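Local coordinates for a novel designed pore protein (Synthetic construct, PDB 6TMS), which probably forms a pore, six helical-hairpin chains surrounding a central channel, at residues E16-L19 / Y20-E23; L22-K25 / T26-S29. All coordinates share one frame; numbering follows the deposited sequence.

Contact 1 of 2, residues E16-L19 / Y20-E23; sequences EKKL and YKLE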
ATOM      1  N   GLU F  16      -4.047  -8.932 -14.746  1.00 37.74           N
ATOM      2  CA  GLU F  16      -4.362  -7.870 -15.689  1.00 40.00           C
ATOM      3  C   GLU F  16      -5.837  -7.892 -16.018  1.00 38.97           C
ATOM      4  O   GLU F  16      -6.515  -6.841 -16.035  1.00 46.76           O
ATOM      5  CB  GLU F  16      -3.520  -8.040 -16.955  1.00 38.59           C
ATOM      6  CG  GLU F  16      -2.147  -7.395 -16.918  1.00 37.48           C
ATOM      7  CD  GLU F  16      -1.376  -7.581 -18.223  1.00 41.94           C
ATOM      8  OE1 GLU F  16      -1.114  -8.758 -18.553  1.00 35.82           O
ATOM      9  OE2 GLU F  16      -1.020  -6.583 -18.903  1.00 42.55           O
ATOM     10  N   LYS F  17      -6.369  -9.100 -16.195  1.00 40.61           N
ATOM     11  CA  LYS F  17      -7.744  -9.222 -16.646  1.00 43.48           C
ATOM     12  C   LYS F  17      -8.692  -8.668 -15.564  1.00 42.93           C
ATOM     13  O   LYS F  17      -9.643  -7.920 -15.870  1.00 41.96           O
ATOM     14  CB  LYS F  17      -7.928 -10.697 -17.102  1.00 84.76           C
ATOM     15  CG  LYS F  17      -9.296 -11.287 -17.496  1.00 64.84           C
ATOM     16  CD  LYS F  17      -9.807 -12.324 -16.540  1.00 42.99           C
ATOM     17  CE  LYS F  17     -11.082 -11.855 -15.919  1.00 40.58           C
ATOM     18  NZ  LYS F  17     -11.176 -12.371 -14.549  1.00 37.85           N
ATOM     19  N   LYS F  18      -8.375  -8.871 -14.282  1.00 42.71           N
ATOM     20  CA  LYS F  18      -9.220  -8.225 -13.265  1.00 42.37           C
ATOM     21  C   LYS F  18      -8.947  -6.728 -13.020  1.00 49.39           C
ATOM     22  O   LYS F  18      -9.868  -6.017 -12.606  1.00 43.39           O
ATOM     23  CB  LYS F  18      -9.139  -8.983 -11.957  1.00 36.97           C
ATOM     24  CG  LYS F  18      -9.117 -10.444 -12.226  1.00 37.11           C
ATOM     25  CD  LYS F  18      -9.281 -11.331 -11.020  1.00 30.75           C
ATOM     26  CE  LYS F  18      -8.059 -11.468 -10.148  1.00 30.76           C
ATOM     27  NZ  LYS F  18      -8.345 -12.483  -9.085  1.00 29.00           N
ATOM     28  N   LEU F  19      -7.708  -6.234 -13.149  1.00 40.69           N
ATOM     29  CA  LEU F  19      -7.476  -4.801 -12.927  1.00 41.81           C
ATOM     30  C   LEU F  19      -8.362  -4.008 -13.851  1.00 42.17           C
ATOM     31  O   LEU F  19      -8.913  -2.956 -13.497  1.00 41.32           O
ATOM     32  CB  LEU F  19      -6.022  -4.417 -13.215  1.00 37.91           C
ATOM     33  CG  LEU F  19      -5.670  -2.929 -13.029  1.00 34.21           C
ATOM     34  CD1 LEU F  19      -5.761  -2.558 -11.554  1.00 28.61           C
ATOM     35  CD2 LEU F  19      -4.311  -2.566 -13.580  1.00 30.72           C
ATOM     36  N   TYR F  20      -8.411  -4.478 -15.076  1.00 42.57           N
ATOM     37  CA  TYR F  20      -9.137  -3.814 -16.125  1.00 40.69           C
ATOM     38  C   TYR F  20     -10.638  -3.895 -15.861  1.00 42.73           C
ATOM     39  O   TYR F  20     -11.389  -2.925 -16.103  1.00 40.38           O
ATOM     40  CB  TYR F  20      -8.674  -4.537 -17.383  1.00 42.15           C
ATOM     41  CG  TYR F  20      -7.150  -4.447 -17.575  1.00 40.93           C
ATOM     42  CD1 TYR F  20      -6.370  -3.653 -16.755  1.00 37.71           C
ATOM     43  CD2 TYR F  20      -6.515  -5.089 -18.623  1.00 42.69           C
ATOM     44  CE1 TYR F  20      -5.016  -3.536 -16.949  1.00 36.74           C
ATOM     45  CE2 TYR F  20      -5.152  -4.960 -18.827  1.00 44.61           C
ATOM     46  CZ  TYR F  20      -4.416  -4.184 -17.990  1.00 37.84           C
ATOM     47  OH  TYR F  20      -3.067  -4.061 -18.202  1.00 36.21           O
ATOM     48  N   LYS F  21     -11.028  -5.017 -15.230  1.00 48.40           N
ATOM     49  CA  LYS F  21     -12.396  -5.277 -14.780  1.00 45.81           C
ATOM     50  C   LYS F  21     -12.822  -4.256 -13.728  1.00 37.95           C
ATOM     51  O   LYS F  21     -13.882  -3.611 -13.819  1.00 36.22           O
ATOM     52  CB  LYS F  21     -12.370  -6.740 -14.243  1.00 49.05           C
ATOM     53  CG  LYS F  21     -13.390  -7.340 -13.221  1.00 60.50           C
ATOM     54  CD  LYS F  21     -12.702  -8.201 -12.130  1.00 39.72           C
ATOM     55  CE  LYS F  21     -12.615  -7.427 -10.847  1.00 34.89           C
ATOM     56  NZ  LYS F  21     -12.470  -8.290  -9.673  1.00 31.11           N
ATOM     57  N   LEU F  22     -11.955  -4.023 -12.777  1.00 46.28           N
ATOM     58  CA  LEU F  22     -12.297  -3.083 -11.741  1.00 41.02           C
ATOM     59  C   LEU F  22     -12.103  -1.656 -12.199  1.00 35.09           C
ATOM     60  O   LEU F  22     -12.637  -0.737 -11.588  1.00 45.28           O
ATOM     61  CB  LEU F  22     -11.507  -3.410 -10.493  1.00 41.96           C
ATOM     62  CG  LEU F  22     -12.453  -3.173  -9.317  1.00 33.30           C
ATOM     63  CD1 LEU F  22     -13.566  -4.245  -9.317  1.00 30.78           C
ATOM     64  CD2 LEU F  22     -11.740  -3.088  -7.979  1.00 29.49           C
ATOM     65  N   GLU F  23     -11.285  -1.436 -13.202  1.00 39.01           N
ATOM     66  CA  GLU F  23     -11.179  -0.095 -13.712  1.00 36.30           C
ATOM     67  C   GLU F  23     -12.468   0.292 -14.409  1.00 36.54           C
ATOM     68  O   GLU F  23     -12.989   1.377 -14.163  1.00 36.03           O
ATOM     69  CB  GLU F  23      -9.909  -0.018 -14.545  1.00 33.92           C
ATOM     70  CG  GLU F  23      -8.864   0.457 -13.563  1.00 30.61           C
ATOM     71  CD  GLU F  23      -7.442   0.324 -13.945  1.00 29.65           C
ATOM     72  OE1 GLU F  23      -7.095  -0.154 -15.031  1.00 28.85           O
ATOM     73  OE2 GLU F  23      -6.642   0.649 -13.060  1.00 27.06           O
TER
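In Tyr20, CG stands anti to the residue's own carbonyl carbon (chi1 -59°), which lays the ring back along the helix beside Glu16, while Leu19, with CG anti to the backbone N (chi1 179°), sends its isobutyl group past the same ring. Glu16 and Tyr20 run side by side in the same direction: Glu16 CB lies 4.0 Å from Tyr20 CE2, and the carboxylate is turned 66° from the ring plane. Glutamate suits this place because its methylenes can lie along a ring. Glu16 O sits over one ring face, and also accepts the hydrogen bond from Tyr20 N at 3.2 Å. Leu19 crosses the ring at a slant, CD2 lying 3.6 Å from Tyr20 CE1. Were Tyr20 replaced by alanine, the Glu16 methylenes and Leu19 CD2 would probably lose their aromatic neighbour. Lysine's long chain lets Lys18 CB touch Lys21 CD at 3.7 Å while Lys18 NZ travels on to salt bridges with Glu14 and an acidic side chain of another chain. Leucine fits as Leu19 because it also packs on Ala55 and Leu59 of helix 39-68. Side chains three and four residues apart, with one row facing a partner helix, are typical of an amphipathic helix in an antiparallel helical hairpin.

Contact 2 of 2, residues L22-K25 / T26-S29; sequences LEDK and TRRS
Leu22 and Thr26 meet first through the backbone: Thr26 N donates to Leu22 O at 2.7 Å. Three more i to i+4 hydrogen bonds follow, from Arg27 N to Glu23 O (2.8 Å), Arg28 N to Asp24 O (3.0 Å) and Ser29 N to Lys25 O (2.9 Å), so these four carbonyls and four amides pair within the helix. Side-chain packing is mostly against the backbone. At chi1 -158° the Thr26 methyl CG2 falls between the backbone N and the carbonyl carbon, which turns it over the preceding turn, beside the carbonyl oxygens of Leu22 and Glu23; it touches Glu23 CG only loosely, at 4.4 Å. Threonine suits this buried place, being small enough to pack against Met52 of helix 39-68, which Leu22 and Glu23 touch as well. Charge governs the outer side. Asp24 OD1 stands 4.5 Å from Arg27 NE, a separation too long for a salt bridge, and approaches the guanidinium obliquely. A water bridges more distant groups: it accepts from Arg28 NH2 at 2.9 Å, lying in the guanidinium plane at its edge, and donates a weak bond to Asp24 OD1 at 3.4 Å. Lys25 NZ reaches away to a salt bridge with an acidic side chain of another chain. Asp24 thus probably feels Arg27 through space and Arg28 through a water, while the direct ion pair of Lys25 joins two chains.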
ATOM      1  N   LEU F  22     -11.955  -4.023 -12.777  1.00 46.28           N
ATOM      2  CA  LEU F  22     -12.297  -3.083 -11.741  1.00 41.02           C
ATOM      3  C   LEU F  22     -12.103  -1.656 -12.199  1.00 35.09           C
ATOM      4  O   LEU F  22     -12.637  -0.737 -11.588  1.00 45.28           O
ATOM      5  CB  LEU F  22     -11.507  -3.410 -10.493  1.00 41.96           C
ATOM      6  CG  LEU F  22     -12.453  -3.173  -9.317  1.00 33.30           C
ATOM      7  CD1 LEU F  22     -13.566  -4.245  -9.317  1.00 30.78           C
ATOM      8  CD2 LEU F  22     -11.740  -3.088  -7.979  1.00 29.49           C
ATOM      9  N   GLU F  23     -11.285  -1.436 -13.202  1.00 39.01           N
ATOM     10  CA  GLU F  23     -11.179  -0.095 -13.712  1.00 36.30           C
ATOM     11  C   GLU F  23     -12.468   0.292 -14.409  1.00 36.54           C
ATOM     12  O   GLU F  23     -12.989   1.377 -14.163  1.00 36.03           O
ATOM     13  CB  GLU F  23      -9.909  -0.018 -14.545  1.00 33.92           C
ATOM     14  CG  GLU F  23      -8.864   0.457 -13.563  1.00 30.61           C
ATOM     15  CD  GLU F  23      -7.442   0.324 -13.945  1.00 29.65           C
ATOM     16  OE1 GLU F  23      -7.095  -0.154 -15.031  1.00 28.85           O
ATOM     17  OE2 GLU F  23      -6.642   0.649 -13.060  1.00 27.06           O
ATOM     18  N   ASP F  24     -13.110  -0.666 -15.084  1.00 40.74           N
ATOM     19  CA  ASP F  24     -14.415  -0.392 -15.677  1.00 39.59           C
ATOM     20  C   ASP F  24     -15.460  -0.179 -14.575  1.00 39.69           C
ATOM     21  O   ASP F  24     -16.257   0.776 -14.614  1.00 38.19           O
ATOM     22  CB  ASP F  24     -14.830  -1.580 -16.584  1.00 41.55           C
ATOM     23  CG  ASP F  24     -13.923  -1.758 -17.858  1.00 46.96           C
ATOM     24  OD1 ASP F  24     -13.111  -0.862 -18.148  1.00 41.65           O
ATOM     25  OD2 ASP F  24     -14.086  -2.751 -18.625  1.00 42.43           O
ATOM     26  N   LYS F  25     -15.376  -1.004 -13.526  1.00 42.06           N
ATOM     27  CA  LYS F  25     -16.319  -0.920 -12.418  1.00 40.66           C
ATOM     28  C   LYS F  25     -16.146   0.382 -11.636  1.00 38.21           C
ATOM     29  O   LYS F  25     -17.132   1.053 -11.324  1.00 39.22           O
ATOM     30  CB  LYS F  25     -16.121  -2.141 -11.521  1.00 39.32           C
ATOM     31  CG  LYS F  25     -17.323  -2.595 -10.700  1.00 35.74           C
ATOM     32  CD  LYS F  25     -16.795  -3.540  -9.626  1.00 33.33           C
ATOM     33  CE  LYS F  25     -17.832  -4.122  -8.705  1.00 32.20           C
ATOM     34  NZ  LYS F  25     -17.518  -5.548  -8.465  1.00 32.99           N
ATOM     35  N   THR F  26     -14.892   0.794 -11.404  1.00 41.58           N
ATOM     36  CA  THR F  26     -14.616   2.051 -10.722  1.00 41.00           C
ATOM     37  C   THR F  26     -15.045   3.197 -11.631  1.00 40.42           C
ATOM     38  O   THR F  26     -15.824   4.029 -11.218  1.00 41.62           O
ATOM     39  CB  THR F  26     -13.105   2.080 -10.259  1.00 38.43           C
ATOM     40  OG1 THR F  26     -12.833   2.992  -9.171  1.00 37.95           O
ATOM     41  CG2 THR F  26     -12.140   2.405 -11.334  1.00 38.18           C
ATOM     42  N   ARG F  27     -14.836   3.074 -12.934  1.00 45.45           N
ATOM     43  CA  ARG F  27     -15.169   4.171 -13.839  1.00 46.25           C
ATOM     44  C   ARG F  27     -16.658   4.504 -13.786  1.00 48.47           C
ATOM     45  O   ARG F  27     -17.080   5.657 -13.530  1.00 61.55           O
ATOM     46  CB  ARG F  27     -14.758   3.708 -15.245  1.00 46.87           C
ATOM     47  CG  ARG F  27     -14.440   4.745 -16.301  1.00 47.33           C
ATOM     48  CD  ARG F  27     -14.410   4.132 -17.748  1.00 51.10           C
ATOM     49  NE  ARG F  27     -13.214   3.591 -18.452  1.00 56.51           N
ATOM     50  CZ  ARG F  27     -12.042   4.208 -18.680  1.00 50.57           C
ATOM     51  NH1 ARG F  27     -11.126   3.615 -19.444  1.00 48.36           N
ATOM     52  NH2 ARG F  27     -11.745   5.378 -18.132  1.00 50.95           N
ATOM     53  N   ARG F  28     -17.470   3.476 -13.906  1.00 49.88           N
ATOM     54  CA  ARG F  28     -18.872   3.773 -13.996  1.00 49.55           C
ATOM     55  C   ARG F  28     -19.420   3.993 -12.596  1.00 51.79           C
ATOM     56  O   ARG F  28     -20.162   4.941 -12.404  1.00 53.47           O
ATOM     57  CB  ARG F  28     -19.483   2.709 -14.907  1.00 46.95           C
ATOM     58  CG  ARG F  28     -18.731   2.807 -16.297  1.00 47.32           C
ATOM     59  CD  ARG F  28     -19.121   1.784 -17.343  1.00 48.37           C
ATOM     60  NE  ARG F  28     -18.156   1.721 -18.440  1.00 48.72           N
ATOM     61  CZ  ARG F  28     -18.186   2.526 -19.495  1.00 53.33           C
ATOM     62  NH1 ARG F  28     -19.068   3.504 -19.559  1.00 56.71           N
ATOM     63  NH2 ARG F  28     -17.301   2.391 -20.461  1.00 53.08           N
ATOM     64  N   SER F  29     -18.914   3.285 -11.575  1.00 47.23           N
ATOM     65  CA  SER F  29     -19.431   3.489 -10.221  1.00 45.59           C
ATOM     66  C   SER F  29     -19.055   4.865  -9.712  1.00 51.15           C
ATOM     67  O   SER F  29     -19.924   5.627  -9.264  1.00 51.00           O
ATOM     68  CB  SER F  29     -18.827   2.460  -9.258  1.00 44.56           C
ATOM     69  OG  SER F  29     -19.542   2.398  -8.031  1.00 46.46           O
TER
HETATM   70  O   HOH W   1     -15.176   0.468 -20.436  1.00 56.70           O

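How the contacts relate
Contacts 1 and 2 are overlapping eight-residue lengths of helix 2-32, their centres 9 Å apart, and they share Leu22 and Glu23. Both turn a buried side toward helix 39-68, Leu19 in 16-23 and Thr26 in 22-29, with Leu22 common to the two. Contact 1 lies nearer the middle of the chain and draws on carbon packing around an aromatic ring; contact 2, closer to the loop end of the helix, has more exposed residues and draws more on charge and water. Glu23, at the join, has Glu56 of helix 39-68 close by, a neighbour of like charge that may favour protonation of one of the two. Each contact also sends a lysine to an acidic side chain of another chain.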